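Local coordinates for uncharacterized protein (Capnocytophaga ochracea, PDB 4W9R), which is of unknown function but carries a putative esterase domain of the alpha/beta-hydrolase type, which suggests, without proving, that it hydrolyses ester bonds, at residues D328-Y340 with D351-T363. Numbering follows the deposited sequence.
Sequences DDKKALKTYQKAY and DLINERITHLQAT. With ACT (acetate ion), chain I.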
loop_
_atom_site.group_PDB
_atom_site.type_symbol
_atom_site.label_atom_id
_atom_site.label_comp_id
_atom_site.label_asym_id
_atom_site.label_seq_id
_atom_site.Cartn_x
_atom_site.Cartn_y
_atom_site.Cartn_z
ATOM N N ASP B 328 37.675 32.781 -23.536
ATOM C CA ASP B 328 37.247 34.169 -23.616
ATOM C C ASP B 328 37.080 34.726 -22.209
ATOM O O ASP B 328 36.113 34.416 -21.515
ATOM C CB ASP B 328 35.934 34.273 -24.398
ATOM C CG ASP B 328 35.606 35.693 -24.821
ATOM O OD1 ASP B 328 36.104 36.648 -24.187
ATOM O OD2 ASP B 328 34.837 35.852 -25.791
ATOM N N ASP B 329 38.023 35.569 -21.802
ATOM C CA ASP B 329 37.968 36.220 -20.500
ATOM C C ASP B 329 37.081 37.457 -20.534
ATOM O O ASP B 329 36.453 37.813 -19.537
ATOM C CB ASP B 329 39.376 36.578 -20.024
ATOM C CG ASP B 329 40.243 35.352 -19.804
ATOM O OD1 ASP B 329 39.682 34.260 -19.568
ATOM O OD2 ASP B 329 41.484 35.477 -19.865
ATOM N N LYS B 330 37.044 38.106 -21.694
ATOM C CA LYS B 330 36.287 39.338 -21.876
ATOM C C LYS B 330 34.801 39.124 -21.609
ATOM O O LYS B 330 34.192 39.852 -20.824
ATOM C CB LYS B 330 36.497 39.884 -23.291
ATOM C CG LYS B 330 35.801 41.209 -23.564
ATOM C CD LYS B 330 36.003 41.645 -25.009
ATOM C CE LYS B 330 35.331 42.978 -25.288
ATOM N NZ LYS B 330 35.900 44.070 -24.451
ATOM N N LYS B 331 34.223 38.117 -22.257
ATOM C CA LYS B 331 32.813 37.801 -22.066
ATOM C C LYS B 331 32.567 37.192 -20.690
ATOM O O LYS B 331 31.511 37.398 -20.093
ATOM C CB LYS B 331 32.316 36.851 -23.160
ATOM C CG LYS B 331 32.257 37.482 -24.541
ATOM C CD LYS B 331 31.594 36.561 -25.554
ATOM C CE LYS B 331 31.532 37.215 -26.925
ATOM N NZ LYS B 331 30.830 36.363 -27.924
ATOM N N ALA B 332 33.548 36.447 -20.190
ATOM C CA ALA B 332 33.442 35.818 -18.879
ATOM C C ALA B 332 33.312 36.865 -17.779
ATOM O O ALA B 332 32.466 36.745 -16.891
ATOM C CB ALA B 332 34.642 34.922 -18.618
ATOM N N LEU B 333 34.153 37.894 -17.848
ATOM C CA LEU B 333 34.131 38.974 -16.869
ATOM C C LEU B 333 32.797 39.708 -16.893
ATOM O O LEU B 333 32.214 39.992 -15.847
ATOM C CB LEU B 333 35.273 39.956 -17.129
ATOM C CG LEU B 333 35.354 41.141 -16.167
ATOM C CD1 LEU B 333 35.585 40.650 -14.748
ATOM C CD2 LEU B 333 36.446 42.108 -16.592
ATOM N N LYS B 334 32.319 40.010 -18.096
ATOM C CA LYS B 334 31.041 40.688 -18.270
ATOM C C LYS B 334 29.896 39.833 -17.733
ATOM O O LYS B 334 28.944 40.348 -17.146
ATOM C CB LYS B 334 30.813 41.018 -19.748
ATOM C CG LYS B 334 29.513 41.753 -20.041
ATOM C CD LYS B 334 29.306 41.923 -21.540
ATOM C CE LYS B 334 27.988 42.618 -21.850
ATOM N NZ LYS B 334 27.951 44.013 -21.329
ATOM N N THR B 335 30.004 38.522 -17.926
ATOM C CA THR B 335 28.952 37.594 -17.529
ATOM C C THR B 335 28.954 37.338 -16.022
ATOM O O THR B 335 27.895 37.202 -15.409
ATOM C CB THR B 335 29.085 36.254 -18.275
ATOM O OG1 THR B 335 29.303 36.505 -19.668
ATOM C CG2 THR B 335 27.825 35.420 -18.107
ATOM N N TYR B 336 30.143 37.268 -15.429
ATOM C CA TYR B 336 30.256 37.130 -13.981
ATOM C C TYR B 336 29.629 38.328 -13.275
ATOM O O TYR B 336 28.909 38.175 -12.288
ATOM C CB TYR B 336 31.717 36.983 -13.555
ATOM C CG TYR B 336 32.231 35.560 -13.552
ATOM C CD1 TYR B 336 31.630 34.587 -12.765
ATOM C CD2 TYR B 336 33.334 35.198 -14.313
ATOM C CE1 TYR B 336 32.101 33.288 -12.751
ATOM C CE2 TYR B 336 33.814 33.902 -14.305
ATOM C CZ TYR B 336 33.193 32.951 -13.522
ATOM O OH TYR B 336 33.666 31.659 -13.509
ATOM N N GLN B 337 29.905 39.521 -13.792
ATOM C CA GLN B 337 29.355 40.751 -13.234
ATOM C C GLN B 337 27.837 40.783 -13.371
ATOM O O GLN B 337 27.142 41.413 -12.574
ATOM C CB GLN B 337 29.972 41.972 -13.919
ATOM C CG GLN B 337 31.454 42.166 -13.630
ATOM C CD GLN B 337 32.093 43.210 -14.528
ATOM O OE1 GLN B 337 31.504 43.632 -15.523
ATOM N NE2 GLN B 337 33.304 43.628 -14.181
ATOM N N LYS B 338 27.330 40.093 -14.385
ATOM C CA LYS B 338 25.896 40.012 -14.617
ATOM C C LYS B 338 25.257 39.041 -13.628
ATOM O O LYS B 338 24.121 39.233 -13.196
ATOM C CB LYS B 338 25.614 39.577 -16.057
ATOM C CG LYS B 338 24.350 40.167 -16.655
ATOM C CD LYS B 338 24.284 39.910 -18.153
ATOM C CE LYS B 338 23.110 40.637 -18.789
ATOM N NZ LYS B 338 23.069 40.437 -20.265
ATOM N N ALA B 339 26.004 38.001 -13.268
ATOM C CA ALA B 339 25.521 36.994 -12.330
ATOM C C ALA B 339 25.489 37.538 -10.908
ATOM O O ALA B 339 24.658 37.135 -10.096
ATOM C CB ALA B 339 26.388 35.749 -12.399
ATOM N N TYR B 340 26.400 38.461 -10.618
ATOM C CA TYR B 340 26.525 39.037 -9.284
ATOM C C TYR B 340 25.285 39.836 -8.886
ATOM O O TYR B 340 25.018 40.036 -7.702
ATOM C CB TYR B 340 27.769 39.925 -9.211
ATOM C CG TYR B 340 28.085 40.439 -7.825
ATOM C CD1 TYR B 340 28.766 39.646 -6.910
ATOM C CD2 TYR B 340 27.714 41.719 -7.434
ATOM C CE1 TYR B 340 29.061 40.111 -5.642
ATOM C CE2 TYR B 340 28.005 42.193 -6.169
ATOM C CZ TYR B 340 28.679 41.384 -5.276
ATOM O OH TYR B 340 28.973 41.849 -4.015
ATOM N N ASP B 351 30.266 36.124 -3.019
ATOM C CA ASP B 351 31.671 36.011 -2.646
ATOM C C ASP B 351 32.451 35.186 -3.664
ATOM O O ASP B 351 33.554 35.561 -4.062
ATOM C CB ASP B 351 31.815 35.396 -1.252
ATOM C CG ASP B 351 31.207 36.260 -0.164
ATOM O OD1 ASP B 351 30.891 37.437 -0.439
ATOM O OD2 ASP B 351 31.057 35.762 0.972
ATOM N N LEU B 352 31.875 34.060 -4.076
ATOM C CA LEU B 352 32.522 33.185 -5.049
ATOM C C LEU B 352 32.663 33.874 -6.401
ATOM O O LEU B 352 33.711 33.788 -7.043
ATOM C CB LEU B 352 31.741 31.880 -5.204
ATOM C CG LEU B 352 32.238 30.917 -6.285
ATOM C CD1 LEU B 352 33.697 30.551 -6.062
ATOM C CD2 LEU B 352 31.372 29.669 -6.325
ATOM N N ILE B 353 31.604 34.555 -6.825
ATOM C CA ILE B 353 31.617 35.293 -8.082
ATOM C C ILE B 353 32.686 36.381 -8.055
ATOM O O ILE B 353 33.385 36.605 -9.044
ATOM C CB ILE B 353 30.239 35.923 -8.376
ATOM C CG1 ILE B 353 29.190 34.828 -8.580
ATOM C CG2 ILE B 353 30.305 36.817 -9.603
ATOM C CD1 ILE B 353 27.787 35.354 -8.766
ATOM N N ASN B 354 32.821 37.041 -6.908
ATOM C CA ASN B 354 33.809 38.099 -6.747
ATOM C C ASN B 354 35.238 37.592 -6.898
ATOM O O ASN B 354 36.085 38.273 -7.477
ATOM C CB ASN B 354 33.643 38.778 -5.387
ATOM C CG ASN B 354 33.324 40.252 -5.511
ATOM O OD1 ASN B 354 32.158 40.644 -5.543
ATOM N ND2 ASN B 354 34.361 41.079 -5.588
ATOM N N GLU B 355 35.501 36.398 -6.375
ATOM C CA GLU B 355 36.820 35.785 -6.493
ATOM C C GLU B 355 37.155 35.534 -7.960
ATOM O O GLU B 355 38.296 35.715 -8.388
ATOM C CB GLU B 355 36.885 34.476 -5.703
ATOM C CG GLU B 355 38.271 33.845 -5.655
ATOM C CD GLU B 355 38.267 32.464 -5.023
ATOM O OE1 GLU B 355 38.879 32.297 -3.946
ATOM O OE2 GLU B 355 37.656 31.543 -5.606
ATOM N N ARG B 356 36.149 35.122 -8.725
ATOM C CA ARG B 356 36.310 34.886 -10.153
ATOM C C ARG B 356 36.560 36.197 -10.890
ATOM O O ARG B 356 37.391 36.264 -11.794
ATOM C CB ARG B 356 35.077 34.185 -10.725
ATOM C CG ARG B 356 34.730 32.871 -10.040
ATOM C CD ARG B 356 35.782 31.808 -10.305
ATOM N NE ARG B 356 35.507 30.567 -9.585
ATOM C CZ ARG B 356 34.724 29.594 -10.042
ATOM N NH1 ARG B 356 34.533 28.500 -9.319
ATOM N NH2 ARG B 356 34.132 29.715 -11.222
ATOM N N ILE B 357 35.834 37.237 -10.494
ATOM C CA ILE B 357 35.987 38.557 -11.094
ATOM C C ILE B 357 37.361 39.137 -10.775
ATOM O O ILE B 357 38.023 39.703 -11.645
ATOM C CB ILE B 357 34.891 39.528 -10.606
ATOM C CG1 ILE B 357 33.518 39.066 -11.097
ATOM C CG2 ILE B 357 35.170 40.946 -11.084
ATOM C CD1 ILE B 357 32.383 39.976 -10.686
ATOM N N THR B 358 37.784 38.981 -9.524
ATOM C CA THR B 358 39.081 39.478 -9.081
ATOM C C THR B 358 40.214 38.817 -9.857
ATOM O O THR B 358 41.177 39.475 -10.251
ATOM C CB THR B 358 39.288 39.241 -7.569
ATOM O OG1 THR B 358 38.229 39.867 -6.835
ATOM C CG2 THR B 358 40.621 39.816 -7.112
ATOM N N HIS B 359 40.086 37.513 -10.085
ATOM C CA HIS B 359 41.106 36.758 -10.804
ATOM C C HIS B 359 41.185 37.172 -12.272
ATOM O O HIS B 359 42.259 37.150 -12.874
ATOM C CB HIS B 359 40.830 35.257 -10.698
ATOM C CG HIS B 359 41.874 34.404 -11.346
ATOM N ND1 HIS B 359 41.836 34.066 -12.682
ATOM C CD2 HIS B 359 42.986 33.819 -10.843
ATOM C CE1 HIS B 359 42.879 33.309 -12.973
ATOM N NE2 HIS B 359 43.594 33.144 -11.874
ATOM N N LEU B 360 40.045 37.549 -12.843
ATOM C CA LEU B 360 39.989 37.961 -14.242
ATOM C C LEU B 360 40.509 39.383 -14.439
ATOM O O LEU B 360 41.072 39.705 -15.485
ATOM C CB LEU B 360 38.558 37.849 -14.775
ATOM C CG LEU B 360 38.036 36.435 -15.035
ATOM C CD1 LEU B 360 36.571 36.470 -15.439
ATOM C CD2 LEU B 360 38.870 35.747 -16.105
ATOM N N GLN B 361 40.320 40.229 -13.432
ATOM C CA GLN B 361 40.769 41.615 -13.509
ATOM C C GLN B 361 42.238 41.745 -13.118
ATOM O O GLN B 361 42.852 42.794 -13.312
ATOM C CB GLN B 361 39.901 42.511 -12.622
ATOM C CG GLN B 361 38.526 42.797 -13.205
ATOM C CD GLN B 361 37.667 43.650 -12.293
ATOM O OE1 GLN B 361 37.858 43.667 -11.077
ATOM N NE2 GLN B 361 36.716 44.368 -12.881
ATOM N N ALA B 362 42.796 40.671 -12.567
ATOM C CA ALA B 362 44.210 40.639 -12.217
ATOM C C ALA B 362 45.060 40.415 -13.462
ATOM O O ALA B 362 46.190 40.896 -13.552
ATOM C CB ALA B 362 44.478 39.556 -11.183
ATOM N N THR B 363 44.504 39.684 -14.423
ATOM C CA THR B 363 45.209 39.368 -15.660
ATOM C C THR B 363 44.734 40.245 -16.815
ATOM O O THR B 363 44.068 41.260 -16.606
ATOM C CB THR B 363 45.029 37.886 -16.046
ATOM O OG1 THR B 363 43.650 37.629 -16.341
ATOM C CG2 THR B 363 45.477 36.980 -14.909
HETATM C C ACT I . 33.268 25.067 -8.851
HETATM O O ACT I . 33.005 26.137 -9.441
HETATM O OXT ACT I . 33.246 24.035 -9.555
HETATM C CH3 ACT I . 33.592 25.023 -7.386
#
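Antiparallel helix packing with knobs-into-holes interdigitation joins helices 329-339 and 350-362, the last two modelled in the helical C-terminal region, away from the alpha/beta-hydrolase sheet. The segment axes approach to 9.5 Å at 157°, bringing L333 beside I357 and Y336 beside I353. Y336 is the main knob, in a hole lined by I353, I357, L360 and the aliphatic part of R356; a tyrosine suits the place because its ring fills this hole while its hydroxyl reaches polar partners. R356 CB lies over one ring face, 3.7 Å from the centroid of Y336, a CH-pi contact, and L360 CD1 meets Y336 CD2 at 3.7 Å. L360 returns the fit as a knob among D329, A332, L333 and Y336, where the short side chain of A332 lets L360 CD1 come close to the helix. E324 of helix 314-325 hydrogen-bonds Y336 OH, and E321 forms a salt bridge with R356 NH2. Replacing Y336 by an alanine would take away the ring under R356 CB and is likely to leave R356 NH2 and E324 without their shared hydroxyl. R356 NH1 donates to an acetate oxygen, probably from the crystallisation liquor, while R356 NH2 donates a hydrogen bond to Y336 OH (3.0 Å), almost in the guanidinium plane.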